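PDB 4DQN: putative branched-chain amino acid aminotransferase IlvE from Streptococcus mutans, which probably transfers the amino group of leucine, isoleucine or valine to 2-oxoglutarate, using pyridoxal 5'-phosphate as cofactor. Local coordinates for residues Y18-L21 with P22-I26. Sequence-based numbering, arbitrary orientation.
Sequences YHKL and PFRYI
The bend that leads into the first strand of the seven-stranded antiparallel sheet illustrates how one arginine can fold back over the turn that precedes it. Leu21 and Pro22 form the corner, and the chain directions before and after it differ by 106°. Arg24 reaches back across this corner: its CG lies beside its own backbone N (chi1 -49°), and further bends at chi2 and chi3 bring the guanidinium edge-on to the Leu21 carbonyl. NH1 of Arg24 lies 3.0 Å from O of Leu21, whereas the modelled approach of NH2 to the same oxygen is too short to be trusted. Beside the guanidinium, obliquely to its plane, come the aliphatic part of Lys20, with CG 4.2 Å from Arg24 NH1, and the phenol of Tyr18, with OH 4.3 Å from that same nitrogen. The Arg24 guanidinium and the Tyr18 hydroxyl share a partner across the dimer interface: OE2 of Glu49 of the second subunit, in a salt bridge with Arg24 NH1 and a hydrogen bond with Tyr18 OH. Arg24 NE, meanwhile, bonds to Thr40 O, which helps fix the guanidinium's rotation. The bend thus joins the intersubunit surface to the sheet, where strand 24-30 runs between strands 33-40 and 147-157, Leu21 touches Pro156, and Phe23 rests on Ala113 of helix 100-113.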
ATOM      1  N   TYR A  18       7.049  -6.195  18.715  1.00 28.67           N
ATOM      2  CA  TYR A  18       8.422  -6.313  18.242  1.00 26.12           C
ATOM      3  C   TYR A  18       9.387  -6.465  19.404  1.00 29.79           C
ATOM      4  O   TYR A  18       9.245  -5.790  20.420  1.00 28.49           O
ATOM      5  CB  TYR A  18       8.814  -5.058  17.449  1.00 26.37           C
ATOM      6  CG  TYR A  18      10.244  -5.122  16.932  1.00 29.20           C
ATOM      7  CD1 TYR A  18      10.572  -5.928  15.836  1.00 25.64           C
ATOM      8  CD2 TYR A  18      11.266  -4.404  17.550  1.00 26.82           C
ATOM      9  CE1 TYR A  18      11.885  -6.000  15.358  1.00 24.49           C
ATOM     10  CE2 TYR A  18      12.581  -4.471  17.080  1.00 25.93           C
ATOM     11  CZ  TYR A  18      12.878  -5.269  15.986  1.00 25.69           C
ATOM     12  OH  TYR A  18      14.187  -5.346  15.530  1.00 24.06           O
ATOM     13  N   HIS A  19      10.363  -7.355  19.234  1.00 28.20           N
ATOM     14  CA  HIS A  19      11.551  -7.423  20.076  1.00 31.44           C
ATOM     15  C   HIS A  19      12.727  -7.468  19.122  1.00 28.04           C
ATOM     16  O   HIS A  19      12.639  -8.090  18.063  1.00 24.26           O
ATOM     17  CB  HIS A  19      11.561  -8.706  20.921  1.00 31.65           C
ATOM     18  CG  HIS A  19      10.362  -8.862  21.803  1.00 33.22           C
ATOM     19  ND1 HIS A  19      10.433  -8.781  23.176  1.00 41.04           N
ATOM     20  CD2 HIS A  19       9.059  -9.087  21.507  1.00 30.42           C
ATOM     21  CE1 HIS A  19       9.228  -8.946  23.690  1.00 34.25           C
ATOM     22  NE2 HIS A  19       8.375  -9.132  22.699  1.00 34.37           N
ATOM     23  N   LYS A  20      13.824  -6.813  19.483  1.00 28.78           N
ATOM     24  CA  LYS A  20      15.048  -6.890  18.685  1.00 29.61           C
ATOM     25  C   LYS A  20      15.929  -8.050  19.140  1.00 31.36           C
ATOM     26  O   LYS A  20      16.633  -7.948  20.144  1.00 30.54           O
ATOM     27  CB  LYS A  20      15.822  -5.575  18.782  1.00 27.74           C
ATOM     28  CG  LYS A  20      17.051  -5.509  17.884  1.00 31.53           C
ATOM     29  CD  LYS A  20      17.782  -4.180  18.095  1.00 37.03           C
ATOM     30  CE  LYS A  20      19.240  -4.302  17.687  1.00 43.51           C
ATOM     31  NZ  LYS A  20      20.111  -3.400  18.504  1.00 58.80           N
ATOM     32  N   LEU A  21      15.890  -9.151  18.398  1.00 27.68           N
ATOM     33  CA  LEU A  21      16.662 -10.344  18.739  1.00 28.20           C
ATOM     34  C   LEU A  21      18.073 -10.258  18.147  1.00 28.59           C
ATOM     35  O   LEU A  21      18.319  -9.442  17.257  1.00 28.08           O
ATOM     36  CB  LEU A  21      15.925 -11.609  18.261  1.00 26.49           C
ATOM     37  CG  LEU A  21      15.039 -12.312  19.306  1.00 30.20           C
ATOM     38  CD1 LEU A  21      14.118 -11.332  19.986  1.00 28.26           C
ATOM     39  CD2 LEU A  21      14.217 -13.443  18.684  1.00 25.92           C
ATOM     40  N   PRO A  22      19.020 -11.066  18.657  1.00 27.99           N
ATOM     41  CA  PRO A  22      20.404 -10.934  18.167  1.00 31.90           C
ATOM     42  C   PRO A  22      20.615 -11.111  16.654  1.00 30.59           C
ATOM     43  O   PRO A  22      21.427 -10.365  16.103  1.00 28.69           O
ATOM     44  CB  PRO A  22      21.153 -12.038  18.924  1.00 32.45           C
ATOM     45  CG  PRO A  22      20.374 -12.221  20.185  1.00 36.97           C
ATOM     46  CD  PRO A  22      18.928 -11.994  19.800  1.00 34.90           C
ATOM     47  N   PHE A  23      19.924 -12.042  15.995  1.00 26.91           N
ATOM     48  CA  PHE A  23      20.205 -12.314  14.579  1.00 28.61           C
ATOM     49  C   PHE A  23      18.959 -12.279  13.698  1.00 28.47           C
ATOM     50  O   PHE A  23      17.891 -12.716  14.130  1.00 25.88           O
ATOM     51  CB  PHE A  23      20.880 -13.686  14.432  1.00 30.20           C
ATOM     52  CG  PHE A  23      22.182 -13.787  15.159  1.00 32.62           C
ATOM     53  CD1 PHE A  23      23.336 -13.227  14.618  1.00 32.45           C
ATOM     54  CD2 PHE A  23      22.252 -14.412  16.393  1.00 34.15           C
ATOM     55  CE1 PHE A  23      24.542 -13.295  15.300  1.00 35.50           C
ATOM     56  CE2 PHE A  23      23.453 -14.488  17.079  1.00 33.81           C
ATOM     57  CZ  PHE A  23      24.597 -13.926  16.534  1.00 35.13           C
ATOM     58  N   ARG A  24      19.092 -11.735  12.482  1.00 25.88           N
ATOM     59  CA  ARG A  24      18.070 -11.897  11.439  1.00 28.53           C
ATOM     60  C   ARG A  24      18.764 -12.400  10.214  1.00 25.31           C
ATOM     61  O   ARG A  24      19.966 -12.175  10.044  1.00 24.96           O
ATOM     62  CB  ARG A  24      17.449 -10.581  10.968  1.00 29.95           C
ATOM     63  CG  ARG A  24      16.971  -9.637  11.973  1.00 40.62           C
ATOM     64  CD  ARG A  24      17.890  -8.451  12.049  1.00 29.07           C
ATOM     65  NE  ARG A  24      18.768  -8.671  13.160  1.00 39.34           N
ATOM     66  CZ  ARG A  24      18.372  -8.639  14.418  1.00 30.90           C
ATOM     67  NH1 ARG A  24      17.105  -8.354  14.746  1.00 28.24           N
ATOM     68  NH2 ARG A  24      19.267  -8.870  15.352  1.00 34.68           N
ATOM     69  N   TYR A  25      17.997 -13.035   9.335  1.00 27.44           N
ATOM     70  CA  TYR A  25      18.467 -13.400   8.004  1.00 23.73           C
ATOM     71  C   TYR A  25      18.224 -12.244   7.034  1.00 25.10           C
ATOM     72  O   TYR A  25      17.205 -11.553   7.116  1.00 23.81           O
ATOM     73  CB  TYR A  25      17.700 -14.634   7.542  1.00 24.67           C
ATOM     74  CG  TYR A  25      17.911 -15.075   6.109  1.00 26.46           C
ATOM     75  CD1 TYR A  25      17.233 -14.458   5.052  1.00 27.59           C
ATOM     76  CD2 TYR A  25      18.736 -16.143   5.819  1.00 25.54           C
ATOM     77  CE1 TYR A  25      17.402 -14.888   3.746  1.00 27.59           C
ATOM     78  CE2 TYR A  25      18.912 -16.583   4.515  1.00 31.15           C
ATOM     79  CZ  TYR A  25      18.246 -15.955   3.489  1.00 30.37           C
ATOM     80  OH  TYR A  25      18.417 -16.414   2.201  1.00 33.50           O
ATOM     81  N   ILE A  26      19.152 -12.041   6.107  1.00 25.24           N
ATOM     82  CA  ILE A  26      18.967 -11.044   5.059  1.00 24.93           C
ATOM     83  C   ILE A  26      19.623 -11.517   3.764  1.00 27.35           C
ATOM     84  O   ILE A  26      20.705 -12.107   3.778  1.00 26.26           O
ATOM     85  CB  ILE A  26      19.505  -9.638   5.477  1.00 25.63           C
ATOM     86  CG1 ILE A  26      19.029  -8.560   4.503  1.00 26.16           C
ATOM     87  CG2 ILE A  26      21.039  -9.635   5.570  1.00 26.08           C
ATOM     88  CD1 ILE A  26      19.227  -7.117   5.030  1.00 22.29           C
TER